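Local coordinates for Beta/gamma crystallin domain-containing protein 1 (Homo sapiens, PDB 3CW3) that may act as a suppressor of malignant melanoma through interactions with the cytoskeleton, this chain being one of its beta/gamma-crystallin domains, at residues I16-D21 with G41-Y46; L45-N50 with G67-E72. All coordinates share one frame; numbering follows the deposited sequence.

Interaction 1. Residues I16-D21 with G41-Y46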
loop_
_atom_site.group_PDB
_atom_site.type_symbol
_atom_site.label_atom_id
_atom_site.label_comp_id
_atom_site.label_asym_id
_atom_site.label_seq_id
_atom_site.Cartn_x
_atom_site.Cartn_y
_atom_site.Cartn_z
ATOM N N ILE A 16 8.126 6.259 -5.147
ATOM C CA ILE A 16 7.242 6.287 -6.290
ATOM C C ILE A 16 6.238 7.370 -5.928
ATOM O O ILE A 16 5.561 7.272 -4.902
ATOM C CB ILE A 16 6.521 4.939 -6.459
ATOM C CG1 ILE A 16 7.556 3.832 -6.685
ATOM C CG2 ILE A 16 5.547 5.014 -7.619
ATOM C CD1 ILE A 16 6.996 2.425 -6.581
ATOM N N GLU A 17 6.173 8.416 -6.748
ATOM C CA GLU A 17 5.254 9.520 -6.503
ATOM C C GLU A 17 3.987 9.317 -7.319
ATOM O O GLU A 17 4.022 9.347 -8.551
ATOM C CB GLU A 17 5.926 10.850 -6.862
ATOM C CG GLU A 17 7.060 11.217 -5.913
ATOM C CD GLU A 17 7.723 12.540 -6.257
ATOM O OE1 GLU A 17 7.024 13.454 -6.742
ATOM O OE2 GLU A 17 8.942 12.673 -6.024
ATOM N N VAL A 18 2.871 9.096 -6.629
ATOM C CA VAL A 18 1.594 8.859 -7.300
ATOM C C VAL A 18 0.675 10.078 -7.276
ATOM O O VAL A 18 0.281 10.552 -6.210
ATOM C CB VAL A 18 0.860 7.661 -6.659
ATOM C CG1 VAL A 18 -0.410 7.336 -7.447
ATOM C CG2 VAL A 18 1.793 6.449 -6.608
ATOM N N PHE A 19 0.333 10.572 -8.465
ATOM C CA PHE A 19 -0.532 11.747 -8.616
ATOM C C PHE A 19 -1.892 11.395 -9.217
ATOM O O PHE A 19 -2.729 12.280 -9.427
ATOM C CB PHE A 19 0.127 12.770 -9.544
ATOM C CG PHE A 19 1.349 13.424 -8.976
ATOM C CD1 PHE A 19 1.259 14.659 -8.343
ATOM C CD2 PHE A 19 2.597 12.823 -9.099
ATOM C CE1 PHE A 19 2.397 15.289 -7.845
ATOM C CE2 PHE A 19 3.739 13.443 -8.602
ATOM C CZ PHE A 19 3.640 14.678 -7.976
ATOM N N SER A 20 -2.118 10.121 -9.506
ATOM C CA SER A 20 -3.384 9.737 -10.119
ATOM C C SER A 20 -3.715 8.265 -9.941
ATOM O O SER A 20 -2.919 7.497 -9.401
ATOM C CB SER A 20 -3.327 10.050 -11.613
ATOM O OG SER A 20 -2.220 9.384 -12.200
ATOM N N ASP A 21 -4.903 7.887 -10.407
ATOM C CA ASP A 21 -5.355 6.501 -10.344
ATOM C C ASP A 21 -4.393 5.595 -11.102
ATOM O O ASP A 21 -3.921 5.946 -12.185
ATOM C CB ASP A 21 -6.728 6.344 -11.004
ATOM C CG ASP A 21 -7.829 7.041 -10.247
ATOM O OD1 ASP A 21 -8.041 6.705 -9.066
ATOM O OD2 ASP A 21 -8.489 7.921 -10.839
ATOM N N GLY A 41 -4.864 14.704 0.183
ATOM C CA GLY A 41 -5.949 13.985 -0.459
ATOM C C GLY A 41 -6.287 12.688 0.247
ATOM O O GLY A 41 -5.861 12.448 1.382
ATOM N N CYS A 42 -7.071 11.856 -0.431
ATOM C CA CYS A 42 -7.482 10.570 0.103
ATOM C C CYS A 42 -7.203 9.514 -0.951
ATOM O O CYS A 42 -7.315 9.772 -2.152
ATOM C CB CYS A 42 -8.971 10.589 0.456
ATOM S SG CYS A 42 -9.398 11.842 1.696
ATOM N N TRP A 43 -6.837 8.323 -0.501
ATOM C CA TRP A 43 -6.514 7.246 -1.421
ATOM C C TRP A 43 -6.991 5.902 -0.917
ATOM O O TRP A 43 -7.343 5.754 0.248
ATOM C CB TRP A 43 -5.001 7.170 -1.620
ATOM C CG TRP A 43 -4.401 8.431 -2.143
ATOM C CD1 TRP A 43 -4.167 9.586 -1.449
ATOM C CD2 TRP A 43 -3.984 8.674 -3.486
ATOM N NE1 TRP A 43 -3.627 10.538 -2.287
ATOM C CE2 TRP A 43 -3.506 10.002 -3.543
ATOM C CE3 TRP A 43 -3.971 7.898 -4.654
ATOM C CZ2 TRP A 43 -3.019 10.573 -4.722
ATOM C CZ3 TRP A 43 -3.485 8.468 -5.828
ATOM C CH2 TRP A 43 -3.017 9.791 -5.851
ATOM N N ILE A 44 -7.000 4.922 -1.811
ATOM C CA ILE A 44 -7.384 3.570 -1.447
ATOM C C ILE A 44 -6.385 2.613 -2.079
ATOM O O ILE A 44 -6.143 2.670 -3.286
ATOM C CB ILE A 44 -8.776 3.182 -1.974
ATOM C CG1 ILE A 44 -9.834 4.175 -1.489
ATOM C CG2 ILE A 44 -9.125 1.778 -1.477
ATOM C CD1 ILE A 44 -11.167 3.991 -2.167
ATOM N N LEU A 45 -5.804 1.742 -1.264
ATOM C CA LEU A 45 -4.864 0.757 -1.772
ATOM C C LEU A 45 -5.668 -0.527 -1.931
ATOM O O LEU A 45 -6.357 -0.947 -1.000
ATOM C CB LEU A 45 -3.722 0.526 -0.784
ATOM C CG LEU A 45 -2.918 1.738 -0.314
ATOM C CD1 LEU A 45 -1.819 1.256 0.618
ATOM C CD2 LEU A 45 -2.319 2.474 -1.505
ATOM N N TYR A 46 -5.610 -1.129 -3.113
ATOM C CA TYR A 46 -6.337 -2.368 -3.365
ATOM C C TYR A 46 -5.397 -3.549 -3.550
ATOM O O TYR A 46 -4.300 -3.415 -4.094
ATOM C CB TYR A 46 -7.219 -2.245 -4.606
ATOM C CG TYR A 46 -8.482 -1.438 -4.409
ATOM C CD1 TYR A 46 -8.541 -0.091 -4.760
ATOM C CD2 TYR A 46 -9.635 -2.037 -3.904
ATOM C CE1 TYR A 46 -9.728 0.641 -4.619
ATOM C CE2 TYR A 46 -10.818 -1.318 -3.758
ATOM C CZ TYR A 46 -10.863 0.014 -4.120
ATOM O OH TYR A 46 -12.050 0.702 -4.005
#

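Interaction 2. Residues L45-N50 with G67-E72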
loop_
_atom_site.group_PDB
_atom_site.type_symbol
_atom_site.label_atom_id
_atom_site.label_comp_id
_atom_site.label_asym_id
_atom_site.label_seq_id
_atom_site.Cartn_x
_atom_site.Cartn_y
_atom_site.Cartn_z
ATOM N N LEU A 45 -5.804 1.742 -1.264
ATOM C CA LEU A 45 -4.864 0.757 -1.772
ATOM C C LEU A 45 -5.668 -0.527 -1.931
ATOM O O LEU A 45 -6.357 -0.947 -1.000
ATOM C CB LEU A 45 -3.722 0.526 -0.784
ATOM C CG LEU A 45 -2.918 1.738 -0.314
ATOM C CD1 LEU A 45 -1.819 1.256 0.618
ATOM C CD2 LEU A 45 -2.319 2.474 -1.505
ATOM N N TYR A 46 -5.610 -1.129 -3.113
ATOM C CA TYR A 46 -6.337 -2.368 -3.365
ATOM C C TYR A 46 -5.397 -3.549 -3.550
ATOM O O TYR A 46 -4.300 -3.415 -4.094
ATOM C CB TYR A 46 -7.219 -2.245 -4.606
ATOM C CG TYR A 46 -8.482 -1.438 -4.409
ATOM C CD1 TYR A 46 -8.541 -0.091 -4.760
ATOM C CD2 TYR A 46 -9.635 -2.037 -3.904
ATOM C CE1 TYR A 46 -9.728 0.641 -4.619
ATOM C CE2 TYR A 46 -10.818 -1.318 -3.758
ATOM C CZ TYR A 46 -10.863 0.014 -4.120
ATOM O OH TYR A 46 -12.050 0.702 -4.005
ATOM N N GLU A 47 -5.850 -4.713 -3.102
ATOM C CA GLU A 47 -5.083 -5.942 -3.208
ATOM C C GLU A 47 -4.948 -6.413 -4.657
ATOM O O GLU A 47 -3.932 -6.993 -5.035
ATOM C CB GLU A 47 -5.763 -7.028 -2.373
ATOM C CG GLU A 47 -5.303 -8.438 -2.675
ATOM C CD GLU A 47 -6.156 -9.480 -1.977
ATOM O OE1 GLU A 47 -7.387 -9.278 -1.878
ATOM O OE2 GLU A 47 -5.596 -10.504 -1.543
ATOM N N GLN A 48 -5.969 -6.156 -5.466
ATOM C CA GLN A 48 -5.950 -6.591 -6.858
ATOM C C GLN A 48 -6.121 -5.451 -7.850
ATOM O O GLN A 48 -6.581 -4.369 -7.492
ATOM C CB GLN A 48 -7.056 -7.625 -7.085
ATOM C CG GLN A 48 -7.070 -8.722 -6.032
ATOM C CD GLN A 48 -8.081 -9.806 -6.330
ATOM O OE1 GLN A 48 -9.249 -9.527 -6.594
ATOM N NE2 GLN A 48 -7.636 -11.055 -6.280
ATOM N N PRO A 49 -5.741 -5.682 -9.120
ATOM C CA PRO A 49 -5.870 -4.652 -10.152
ATOM C C PRO A 49 -7.331 -4.261 -10.354
ATOM O O PRO A 49 -8.240 -4.992 -9.965
ATOM C CB PRO A 49 -5.281 -5.329 -11.389
ATOM C CG PRO A 49 -4.251 -6.248 -10.813
ATOM C CD PRO A 49 -4.995 -6.843 -9.633
ATOM N N ASN A 50 -7.543 -3.099 -10.961
ATOM C CA ASN A 50 -8.880 -2.598 -11.238
ATOM C C ASN A 50 -9.735 -2.359 -9.996
ATOM O O ASN A 50 -10.959 -2.507 -10.027
ATOM C CB ASN A 50 -9.587 -3.542 -12.212
ATOM C CG ASN A 50 -8.841 -3.656 -13.531
ATOM O OD1 ASN A 50 -8.562 -2.650 -14.181
ATOM N ND2 ASN A 50 -8.503 -4.877 -13.922
ATOM N N GLY A 67 3.387 -7.088 5.779
ATOM C CA GLY A 67 2.507 -8.223 5.980
ATOM C C GLY A 67 1.809 -8.720 4.733
ATOM O O GLY A 67 2.114 -8.292 3.615
ATOM N N LEU A 68 0.864 -9.634 4.932
ATOM C CA LEU A 68 0.103 -10.207 3.829
ATOM C C LEU A 68 -1.362 -9.801 3.964
ATOM O O LEU A 68 -1.870 -9.637 5.076
ATOM C CB LEU A 68 0.220 -11.735 3.846
ATOM C CG LEU A 68 1.643 -12.306 3.833
ATOM C CD1 LEU A 68 1.598 -13.797 4.139
ATOM C CD2 LEU A 68 2.296 -12.043 2.480
ATOM N N TRP A 69 -2.034 -9.644 2.828
ATOM C CA TRP A 69 -3.439 -9.255 2.815
ATOM C C TRP A 69 -4.313 -10.280 3.538
ATOM O O TRP A 69 -3.970 -11.459 3.621
ATOM C CB TRP A 69 -3.936 -9.087 1.374
ATOM C CG TRP A 69 -3.336 -7.918 0.631
ATOM C CD1 TRP A 69 -2.221 -7.928 -0.164
ATOM C CD2 TRP A 69 -3.830 -6.569 0.609
ATOM N NE1 TRP A 69 -1.993 -6.671 -0.680
ATOM C CE2 TRP A 69 -2.965 -5.819 -0.222
ATOM C CE3 TRP A 69 -4.920 -5.923 1.211
ATOM C CZ2 TRP A 69 -3.159 -4.455 -0.469
ATOM C CZ3 TRP A 69 -5.113 -4.566 0.966
ATOM C CH2 TRP A 69 -4.236 -3.847 0.132
ATOM N N GLY A 70 -5.445 -9.823 4.060
ATOM C CA GLY A 70 -6.345 -10.722 4.753
ATOM C C GLY A 70 -5.957 -10.993 6.194
ATOM O O GLY A 70 -5.168 -10.260 6.795
ATOM N N ILE A 71 -6.503 -12.073 6.742
ATOM C CA ILE A 71 -6.251 -12.438 8.126
ATOM C C ILE A 71 -5.551 -13.785 8.297
ATOM O O ILE A 71 -5.944 -14.782 7.695
ATOM C CB ILE A 71 -7.585 -12.463 8.917
ATOM C CG1 ILE A 71 -8.190 -11.056 8.947
ATOM C CG2 ILE A 71 -7.360 -12.983 10.339
ATOM C CD1 ILE A 71 -7.289 -10.013 9.585
ATOM N N GLU A 72 -4.503 -13.796 9.116
ATOM C CA GLU A 72 -3.769 -15.022 9.413
ATOM C C GLU A 72 -3.773 -15.131 10.936
ATOM O O GLU A 72 -2.807 -14.759 11.600
ATOM C CB GLU A 72 -2.329 -14.948 8.893
ATOM C CG GLU A 72 -1.667 -16.320 8.819
ATOM C CD GLU A 72 -0.213 -16.273 8.381
ATOM O OE1 GLU A 72 0.162 -15.353 7.618
ATOM O OE2 GLU A 72 0.553 -17.177 8.789
#

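Interaction 1. Residues I16-D21 with G41-Y46
Val18 and Trp43 make the apolar part of this contact: the methyl CG1 of Val18 sits 3.7 Å from CZ3 of Trp43, so it is the far end of the indole, its six-membered ring, that arrives at the valine. The first torsion of Val18 (chi1 -175°) sets CG1 anti to the backbone N and so carries this branch, rather than CG2, to the indole. At the other end of the indole, NE1 of Trp43 makes a weak hydrogen bond to the backbone O of Arg40.

The two residues belong to opposing sheets of the beta/gamma-crystallin Greek-key sandwich. Strand 16-18 borders the four-stranded sheet, pairing with strand 2-6, while strand 42-46 is the middle one of three. Trp43 also touches Val3 and Ile92, and His94 stacks on its ring.

Backbone atoms supply the rest, by van der Waals contact. As the chain leaves strand 16-18 it curls round the indole: Val18 O approaches obliquely, 3.4 Å from CH2 of Trp43, whereas the carbonyl carbon of Phe19 and the N of Ser20 lie in the ring plane at its edge. Ser20 O follows at that edge, 3.7 Å from CZ3 of Trp43.

Interaction 2. Residues L45-N50 with G67-E72
Glu47 lays its aliphatic chain over one face of the Trp69 indole. Its CB stands 3.7 Å from the centroid of the six-membered ring, only 17° off the normal, a CH-pi contact over the face. This tryptophan, held at NE1 by a hydrogen bond to the backbone O of Val88, is probably the tryptophan corner of the second Greek-key motif in this beta/gamma-crystallin domain. It lies in the loop after strand 61-66, and its ring reaches across to the bend at Glu47, where the chain changes direction after Tyr46.

The backbone there joins the packing. CA of Glu47 is 3.7 Å from CE2 of Trp69, and the benzo end of the indole reaches further back, with CH2 of Trp69 3.8 Å from Leu45 O. The backbone C of Tyr46 lies 3.9 Å from the same Trp69 CH2, and both approach the ring obliquely. Ile56 and His54 also pack against the Trp69 side chain.

With CG anti to its backbone N (chi1 164°) and the chain extended beyond, Glu47 runs from the six-membered ring toward the root of the tryptophan side chain, so that the two side chains run antiparallel, one over the other. The carboxylate, tilted 28° from the ring plane, is gripped at OE1 by the backbone N of His54; its other oxygen, OE2, rests 3.6 Å from CB of Trp69.

Overall arrangement
Interactions 1 and 2 lie about 15 Å apart, centre to centre, and both draw on strand 42-46, the central strand of the three-stranded sheet. The segments 41-46 and 45-50 overlap at Leu45 and Tyr46, so interaction 2 takes up the chain where interaction 1 leaves it. Along the sequence, 16-21 comes first, then the shared strand, then 67-72. Near its start that strand meets the chain leaving strand 16-18 of the four-stranded sheet; at its other end it meets the loop following strand 61-66, from the opposite border of that sheet. Each time a tryptophan makes the join: in interaction 1 across the two sheets, between the first and second Greek-key motifs, in interaction 2 within the second motif.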